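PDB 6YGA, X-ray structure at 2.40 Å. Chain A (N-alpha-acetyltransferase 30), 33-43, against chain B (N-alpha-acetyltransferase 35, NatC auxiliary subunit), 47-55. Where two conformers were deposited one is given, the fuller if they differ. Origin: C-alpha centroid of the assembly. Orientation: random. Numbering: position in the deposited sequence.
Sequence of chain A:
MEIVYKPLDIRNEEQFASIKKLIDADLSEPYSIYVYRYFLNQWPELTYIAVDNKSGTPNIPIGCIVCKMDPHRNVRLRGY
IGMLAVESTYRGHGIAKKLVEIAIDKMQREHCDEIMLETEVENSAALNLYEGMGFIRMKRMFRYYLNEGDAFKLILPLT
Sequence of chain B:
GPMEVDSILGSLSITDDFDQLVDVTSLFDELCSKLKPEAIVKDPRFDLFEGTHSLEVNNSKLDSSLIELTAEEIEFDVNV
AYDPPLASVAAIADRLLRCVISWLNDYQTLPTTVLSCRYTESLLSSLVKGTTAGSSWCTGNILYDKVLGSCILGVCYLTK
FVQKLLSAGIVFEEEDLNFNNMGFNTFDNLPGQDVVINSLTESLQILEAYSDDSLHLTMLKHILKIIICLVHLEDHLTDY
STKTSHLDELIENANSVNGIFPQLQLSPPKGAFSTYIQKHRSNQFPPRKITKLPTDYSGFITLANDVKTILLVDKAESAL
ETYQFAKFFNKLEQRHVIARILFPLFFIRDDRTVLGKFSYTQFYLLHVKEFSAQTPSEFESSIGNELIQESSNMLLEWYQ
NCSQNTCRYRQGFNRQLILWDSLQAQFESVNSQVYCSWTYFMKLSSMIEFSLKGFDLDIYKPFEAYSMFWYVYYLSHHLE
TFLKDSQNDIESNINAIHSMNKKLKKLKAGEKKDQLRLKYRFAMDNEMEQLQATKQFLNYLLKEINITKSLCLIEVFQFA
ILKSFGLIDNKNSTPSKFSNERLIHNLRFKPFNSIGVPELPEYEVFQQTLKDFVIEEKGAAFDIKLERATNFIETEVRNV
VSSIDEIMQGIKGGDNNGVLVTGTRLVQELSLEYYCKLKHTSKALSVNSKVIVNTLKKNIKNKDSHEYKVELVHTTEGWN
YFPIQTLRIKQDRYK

Chain A (33-43) IYVYRYFLNQW
Chain B (47-55) DLFEGTHSL

A short helix of the catalytic subunit, Ile A33 to around Leu A40, packs against a tightly turning segment of the auxiliary subunit, and no hydrogen bond crosses between them: the contact is made by shape and apolar surface, 461 Å² summed over both sides. The chains run in opposite senses. CA of Val A35 lies 4.5 Å from CA of Thr B52, CA of Tyr A34 lies 5.9 Å from CA of Gly B51, and one helical turn further along CA of Tyr A38 lies 5.5 Å from CA of Leu B48.

The helix is held by regular backbone bonds, among them Arg A37 N to Ile A33 O at 2.9 Å and Tyr A38 N to Tyr A34 O at 3.0 Å; that from Phe A39 N to Val A35 O is weak at 3.5 Å. The partner builds its turn differently. Leu B48 to Glu B50 have helical phi/psi, and each backbone bond spans three residues: Glu B50 N to Asp B47 O 3.2 Å, Gly B51 N to Leu B48 O 3.3 Å, Thr B52 N to Phe B49 O 3.0 Å. Side chains reinforce it. Asp B47, chi1 -168°, brings OD1 to 3.0 Å from Phe B49 N in a nearly straight bond; Thr B52, chi1 p, places OG1 2.6 Å from Phe B49 O; Ser B54, also p, donates from OG to Gly B51 O at 2.8 Å. These three side-chain bonds stay within the segment's own chain and brace its turn.

Tyr A38 is the centre of the contact on the helix. Its CA-to-CB bond points toward the partner, and chi1 of 158° with chi2 of 78° lays the ring across the turn. Tyr A38 CD1 is 3.5 Å from Phe B49 N and 4.0 Å from Leu B48 CB, while Tyr A38 CD2 is 3.7 Å from Thr B52 CG2. With OG1 of Thr B52 bonded to its own backbone, the methyl is the group offered to the ring. Phe B49, chi1 t and chi2 81°, remains exposed but turns its ring edge toward the face of Tyr A38, offset, with centroids 5.6 Å apart and planes at 66°; its CB is 3.6 Å from Tyr A38 CE1.

Leu B48 gives up 100 Å², the largest share of any residue here. Pointing toward the helix as an m,t rotamer, it meets Tyr A34 through CD2, 4.3 Å from Tyr A34 CD1, and Tyr A38 through CB, while its CD1 lies against the side chain of Gln A42.

Tyr A34, chi1 -86° and chi2 -88°, points its CA-to-CB bond toward the partner and carries its ring roughly across the helix axis, with its edge near Leu B48 CD2; its OH is hydrogen-bonded elsewhere in the structure. At Gly B51 an ideal CB would point toward the helix and lie 3.8 Å from Tyr A34 CB, in contact but not in clash; in its absence the nearest contact between the two residues is Tyr A34 CB to Gly B51 O at 4.2 Å. Beside it, compact Val A35, chi1 t, sets CG2 3.3 Å from Thr B52 O, filling the closest backbone approach without a long side chain.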

ATOM      1  N   ILE A  33      15.930   0.940 -23.554  1.00 67.74           N
ATOM      2  CA  ILE A  33      15.723   1.673 -24.801  1.00 64.60           C
ATOM      3  C   ILE A  33      14.264   1.588 -25.231  1.00 62.10           C
ATOM      4  O   ILE A  33      13.698   2.553 -25.758  1.00 60.80           O
ATOM      5  CB  ILE A  33      16.673   1.143 -25.895  1.00 68.95           C
ATOM      6  CG1 ILE A  33      18.115   1.578 -25.612  1.00 72.81           C
ATOM      7  CG2 ILE A  33      16.243   1.618 -27.280  1.00 67.52           C
ATOM      8  CD1 ILE A  33      19.115   1.131 -26.669  1.00 76.82           C
ATOM      9  N   TYR A  34      13.625   0.442 -24.996  1.00 61.61           N
ATOM     10  CA  TYR A  34      12.248   0.262 -25.431  1.00 59.98           C
ATOM     11  C   TYR A  34      11.236   0.929 -24.507  1.00 57.86           C
ATOM     12  O   TYR A  34      10.073   1.078 -24.897  1.00 58.43           O
ATOM     13  CB  TYR A  34      11.945  -1.226 -25.588  1.00 59.08           C
ATOM     14  CG  TYR A  34      12.337  -1.722 -26.955  1.00 61.54           C
ATOM     15  CD1 TYR A  34      11.443  -1.660 -28.015  1.00 59.87           C
ATOM     16  CD2 TYR A  34      13.614  -2.210 -27.198  1.00 66.66           C
ATOM     17  CE1 TYR A  34      11.799  -2.095 -29.276  1.00 66.40           C
ATOM     18  CE2 TYR A  34      13.980  -2.648 -28.454  1.00 70.39           C
ATOM     19  CZ  TYR A  34      13.069  -2.589 -29.488  1.00 70.77           C
ATOM     20  OH  TYR A  34      13.438  -3.027 -30.739  1.00 75.43           O
ATOM     21  N   VAL A  35      11.645   1.349 -23.310  1.00 57.93           N
ATOM     22  CA  VAL A  35      10.810   2.266 -22.541  1.00 55.96           C
ATOM     23  C   VAL A  35      10.738   3.613 -23.246  1.00 56.07           C
ATOM     24  O   VAL A  35       9.661   4.198 -23.403  1.00 55.27           O
ATOM     25  CB  VAL A  35      11.345   2.412 -21.105  1.00 53.97           C
ATOM     26  CG1 VAL A  35      10.454   3.350 -20.304  1.00 53.14           C
ATOM     27  CG2 VAL A  35      11.440   1.059 -20.426  1.00 54.39           C
ATOM     28  N   TYR A  36      11.890   4.110 -23.706  1.00 58.61           N
ATOM     29  CA  TYR A  36      11.920   5.381 -24.424  1.00 58.89           C
ATOM     30  C   TYR A  36      11.250   5.261 -25.785  1.00 63.28           C
ATOM     31  O   TYR A  36      10.630   6.215 -26.265  1.00 65.31           O
ATOM     32  CB  TYR A  36      13.361   5.860 -24.583  1.00 55.63           C
ATOM     33  CG  TYR A  36      14.026   6.236 -23.281  1.00 53.57           C
ATOM     34  CD1 TYR A  36      13.821   7.486 -22.712  1.00 49.42           C
ATOM     35  CD2 TYR A  36      14.857   5.343 -22.620  1.00 56.24           C
ATOM     36  CE1 TYR A  36      14.425   7.836 -21.520  1.00 51.34           C
ATOM     37  CE2 TYR A  36      15.465   5.683 -21.426  1.00 58.14           C
ATOM     38  CZ  TYR A  36      15.245   6.931 -20.881  1.00 56.57           C
ATOM     39  OH  TYR A  36      15.846   7.280 -19.693  1.00 59.56           O
ATOM     40  N   ARG A  37      11.363   4.095 -26.420  1.00 65.32           N
ATOM     41  CA  ARG A  37      10.767   3.917 -27.736  1.00 68.21           C
ATOM     42  C   ARG A  37       9.252   3.781 -27.647  1.00 65.95           C
ATOM     43  O   ARG A  37       8.543   4.129 -28.596  1.00 65.70           O
ATOM     44  CB  ARG A  37      11.387   2.702 -28.418  1.00 74.54           C
ATOM     45  CG  ARG A  37      11.417   2.807 -29.919  1.00 81.36           C
ATOM     46  CD  ARG A  37      12.699   2.243 -30.497  1.00 89.81           C
ATOM     47  NE  ARG A  37      13.829   3.159 -30.358  1.00 93.86           N
ATOM     48  CZ  ARG A  37      14.107   4.134 -31.217  1.00 96.59           C
ATOM     49  NH1 ARG A  37      13.329   4.332 -32.273  1.00 98.09           N
ATOM     50  NH2 ARG A  37      15.161   4.915 -31.020  1.00 97.47           N
ATOM     51  N   TYR A  38       8.743   3.286 -26.516  1.00 64.27           N
ATOM     52  CA  TYR A  38       7.299   3.229 -26.310  1.00 61.98           C
ATOM     53  C   TYR A  38       6.697   4.627 -26.259  1.00 57.77           C
ATOM     54  O   TYR A  38       5.610   4.865 -26.797  1.00 57.09           O
ATOM     55  CB  TYR A  38       6.991   2.459 -25.025  1.00 62.49           C
ATOM     56  CG  TYR A  38       5.633   2.748 -24.420  1.00 63.43           C
ATOM     57  CD1 TYR A  38       4.480   2.187 -24.951  1.00 65.52           C
ATOM     58  CD2 TYR A  38       5.510   3.568 -23.305  1.00 64.21           C
ATOM     59  CE1 TYR A  38       3.240   2.443 -24.396  1.00 67.26           C
ATOM     60  CE2 TYR A  38       4.276   3.830 -22.743  1.00 66.88           C
ATOM     61  CZ  TYR A  38       3.145   3.265 -23.291  1.00 69.96           C
ATOM     62  OH  TYR A  38       1.917   3.526 -22.731  1.00 73.90           O
ATOM     63  N   PHE A  39       7.395   5.568 -25.621  1.00 54.02           N
ATOM     64  CA  PHE A  39       6.911   6.942 -25.545  1.00 51.15           C
ATOM     65  C   PHE A  39       7.156   7.700 -26.846  1.00 53.65           C
ATOM     66  O   PHE A  39       6.222   8.248 -27.439  1.00 54.17           O
ATOM     67  CB  PHE A  39       7.585   7.673 -24.380  1.00 48.38           C
ATOM     68  CG  PHE A  39       6.930   7.445 -23.044  1.00 45.28           C
ATOM     69  CD1 PHE A  39       5.818   8.182 -22.670  1.00 42.64           C
ATOM     70  CD2 PHE A  39       7.441   6.514 -22.149  1.00 44.55           C
ATOM     71  CE1 PHE A  39       5.216   7.985 -21.441  1.00 40.76           C
ATOM     72  CE2 PHE A  39       6.843   6.312 -20.916  1.00 43.08           C
ATOM     73  CZ  PHE A  39       5.728   7.049 -20.563  1.00 41.90           C
ATOM     74  N   LEU A  40       8.407   7.735 -27.308  1.00 56.27           N
ATOM     75  CA  LEU A  40       8.797   8.702 -28.329  1.00 59.49           C
ATOM     76  C   LEU A  40       8.336   8.312 -29.727  1.00 61.65           C
ATOM     77  O   LEU A  40       8.046   9.192 -30.544  1.00 62.53           O
ATOM     78  CB  LEU A  40      10.315   8.898 -28.312  1.00 63.50           C
ATOM     79  CG  LEU A  40      10.880   9.954 -27.355  1.00 63.77           C
ATOM     80  CD1 LEU A  40      10.546   9.666 -25.894  1.00 60.26           C
ATOM     81  CD2 LEU A  40      12.385  10.082 -27.547  1.00 66.68           C
ATOM     82  N   ASN A  41       8.268   7.018 -30.028  1.00 61.79           N
ATOM     83  CA  ASN A  41       7.827   6.606 -31.354  1.00 65.77           C
ATOM     84  C   ASN A  41       6.317   6.709 -31.518  1.00 64.75           C
ATOM     85  O   ASN A  41       5.836   7.033 -32.610  1.00 67.60           O
ATOM     86  CB  ASN A  41       8.305   5.183 -31.643  1.00 70.03           C
ATOM     87  CG  ASN A  41       9.768   5.135 -32.023  1.00 73.82           C
ATOM     88  OD1 ASN A  41      10.633   5.579 -31.264  1.00 72.71           O
ATOM     89  ND2 ASN A  41      10.057   4.599 -33.201  1.00 78.65           N
ATOM     90  N   GLN A  42       5.556   6.468 -30.453  1.00 63.27           N
ATOM     91  CA  GLN A  42       4.103   6.500 -30.543  1.00 61.67           C
ATOM     92  C   GLN A  42       3.516   7.871 -30.224  1.00 58.35           C
ATOM     93  O   GLN A  42       2.472   8.233 -30.783  1.00 59.67           O
ATOM     94  CB  GLN A  42       3.508   5.437 -29.621  1.00 63.10           C
ATOM     95  CG  GLN A  42       3.982   4.028 -29.968  1.00 67.52           C
ATOM     96  CD  GLN A  42       3.326   2.952 -29.130  1.00 67.37           C
ATOM     97  OE1 GLN A  42       3.346   3.006 -27.898  1.00 67.71           O
ATOM     98  NE2 GLN A  42       2.745   1.962 -29.795  1.00 68.40           N
ATOM     99  N   TRP A  43       4.158   8.651 -29.354  1.00 54.60           N
ATOM    100  CA  TRP A  43       3.762  10.032 -29.077  1.00 51.94           C
ATOM    101  C   TRP A  43       4.971  10.944 -29.259  1.00 55.04           C
ATOM    102  O   TRP A  43       5.464  11.537 -28.289  1.00 55.91           O
ATOM    103  CB  TRP A  43       3.193  10.182 -27.668  1.00 47.27           C
ATOM    104  CG  TRP A  43       1.974   9.360 -27.408  1.00 47.06           C
ATOM    105  CD1 TRP A  43       0.677   9.717 -27.639  1.00 47.49           C
ATOM    106  CD2 TRP A  43       1.936   8.042 -26.852  1.00 45.14           C
ATOM    107  NE1 TRP A  43      -0.166   8.698 -27.267  1.00 46.87           N
ATOM    108  CE2 TRP A  43       0.583   7.659 -26.780  1.00 44.44           C
ATOM    109  CE3 TRP A  43       2.916   7.147 -26.411  1.00 43.11           C
ATOM    110  CZ2 TRP A  43       0.184   6.422 -26.286  1.00 42.78           C
ATOM    111  CZ3 TRP A  43       2.518   5.919 -25.920  1.00 42.18           C
ATOM    112  CH2 TRP A  43       1.164   5.568 -25.861  1.00 41.67           C
TER
ATOM    113  N   ASP B  47       1.635  -4.965 -28.140  1.00 77.65           N
ATOM    114  CA  ASP B  47       1.595  -3.616 -27.585  1.00 74.87           C
ATOM    115  C   ASP B  47       2.972  -3.267 -27.038  1.00 72.36           C
ATOM    116  O   ASP B  47       3.569  -4.056 -26.299  1.00 71.91           O
ATOM    117  CB  ASP B  47       0.540  -3.509 -26.479  1.00 74.75           C
ATOM    118  CG  ASP B  47       0.255  -2.063 -26.055  1.00 76.04           C
ATOM    119  OD1 ASP B  47       1.134  -1.187 -26.204  1.00 75.83           O
ATOM    120  OD2 ASP B  47      -0.863  -1.804 -25.558  1.00 76.53           O
ATOM    121  N   LEU B  48       3.470  -2.082 -27.398  1.00 70.22           N
ATOM    122  CA  LEU B  48       4.798  -1.658 -26.970  1.00 67.51           C
ATOM    123  C   LEU B  48       4.870  -1.303 -25.492  1.00 64.26           C
ATOM    124  O   LEU B  48       5.977  -1.113 -24.977  1.00 60.60           O
ATOM    125  CB  LEU B  48       5.260  -0.468 -27.808  1.00 66.46           C
ATOM    126  CG  LEU B  48       5.883  -0.846 -29.148  1.00 66.59           C
ATOM    127  CD1 LEU B  48       6.021   0.384 -30.019  1.00 66.27           C
ATOM    128  CD2 LEU B  48       7.235  -1.501 -28.914  1.00 66.92           C
ATOM    129  N   PHE B  49       3.732  -1.194 -24.800  1.00 66.17           N
ATOM    130  CA  PHE B  49       3.775  -0.977 -23.357  1.00 67.62           C
ATOM    131  C   PHE B  49       4.348  -2.184 -22.633  1.00 69.64           C
ATOM    132  O   PHE B  49       4.938  -2.039 -21.556  1.00 67.61           O
ATOM    133  CB  PHE B  49       2.380  -0.653 -22.816  1.00 68.47           C
ATOM    134  CG  PHE B  49       2.322  -0.530 -21.314  1.00 68.71           C
ATOM    135  CD1 PHE B  49       2.702   0.647 -20.684  1.00 68.31           C
ATOM    136  CD2 PHE B  49       1.884  -1.589 -20.532  1.00 68.76           C
ATOM    137  CE1 PHE B  49       2.649   0.762 -19.307  1.00 68.06           C
ATOM    138  CE2 PHE B  49       1.831  -1.479 -19.153  1.00 69.44           C
ATOM    139  CZ  PHE B  49       2.213  -0.301 -18.541  1.00 69.03           C
ATOM    140  N   GLU B  50       4.188  -3.378 -23.206  1.00 74.68           N
ATOM    141  CA  GLU B  50       4.730  -4.577 -22.581  1.00 79.96           C
ATOM    142  C   GLU B  50       6.250  -4.521 -22.487  1.00 76.51           C
ATOM    143  O   GLU B  50       6.838  -5.127 -21.584  1.00 73.62           O
ATOM    144  CB  GLU B  50       4.273  -5.812 -23.356  1.00 88.29           C
ATOM    145  CG  GLU B  50       4.721  -7.137 -22.766  1.00 95.47           C
ATOM    146  CD  GLU B  50       4.012  -8.323 -23.391  1.00103.50           C
ATOM    147  OE1 GLU B  50       3.100  -8.108 -24.218  1.00105.82           O
ATOM    148  OE2 GLU B  50       4.363  -9.474 -23.055  1.00108.92           O
ATOM    149  N   GLY B  51       6.901  -3.794 -23.389  1.00 76.03           N
ATOM    150  CA  GLY B  51       8.343  -3.672 -23.316  1.00 74.25           C
ATOM    151  C   GLY B  51       8.857  -2.713 -22.266  1.00 70.51           C
ATOM    152  O   GLY B  51      10.072  -2.596 -22.097  1.00 72.67           O
ATOM    153  N   THR B  52       7.968  -2.014 -21.561  1.00 67.23           N
ATOM    154  CA  THR B  52       8.409  -1.032 -20.576  1.00 65.90           C
ATOM    155  C   THR B  52       9.009  -1.688 -19.344  1.00 64.11           C
ATOM    156  O   THR B  52       9.678  -1.011 -18.555  1.00 64.19           O
ATOM    157  CB  THR B  52       7.250  -0.116 -20.167  1.00 65.80           C
ATOM    158  OG1 THR B  52       6.182  -0.904 -19.626  1.00 65.55           O
ATOM    159  CG2 THR B  52       6.750   0.672 -21.367  1.00 66.93           C
ATOM    160  N   HIS B  53       8.781  -2.985 -19.168  1.00 62.86           N
ATOM    161  CA  HIS B  53       9.343  -3.710 -18.038  0.53 63.03           C
ATOM    162  C   HIS B  53      10.377  -4.721 -18.526  1.00 63.16           C
ATOM    163  O   HIS B  53      10.379  -5.884 -18.103  1.00 63.25           O
ATOM    164  CB  HIS B  53       8.233  -4.396 -17.240  0.53 62.97           C
ATOM    165  CG  HIS B  53       7.190  -3.456 -16.717  0.53 62.30           C
ATOM    166  ND1 HIS B  53       7.434  -2.580 -15.682  0.53 61.91           N
ATOM    167  CD2 HIS B  53       5.900  -3.259 -17.080  0.53 61.99           C
ATOM    168  CE1 HIS B  53       6.341  -1.881 -15.432  0.53 61.95           C
ATOM    169  NE2 HIS B  53       5.395  -2.274 -16.266  0.53 62.10           N
ATOM    170  N   SER B  54      11.271  -4.277 -19.412  1.00 63.65           N
ATOM    171  CA  SER B  54      12.286  -5.132 -20.010  1.00 66.84           C
ATOM    172  C   SER B  54      13.656  -4.841 -19.414  1.00 66.15           C
ATOM    173  O   SER B  54      13.966  -3.705 -19.048  1.00 65.68           O
ATOM    174  CB  SER B  54      12.346  -4.949 -21.532  1.00 70.80           C
ATOM    175  OG  SER B  54      12.664  -3.609 -21.884  1.00 72.68           O
ATOM    176  N   LEU B  55      14.471  -5.889 -19.328  1.00 65.45           N
ATOM    177  CA  LEU B  55      15.861  -5.753 -18.941  1.00 65.75           C
ATOM    178  C   LEU B  55      16.684  -5.225 -20.115  1.00 67.60           C
ATOM    179  O   LEU B  55      16.205  -5.122 -21.249  1.00 69.97           O
ATOM    180  CB  LEU B  55      16.407  -7.094 -18.456  1.00 65.90           C
ATOM    181  CG  LEU B  55      15.607  -7.786 -17.349  1.00 66.23           C
ATOM    182  CD1 LEU B  55      16.195  -9.158 -17.067  1.00 68.08           C
ATOM    183  CD2 LEU B  55      15.575  -6.943 -16.080  1.00 64.61           C
TER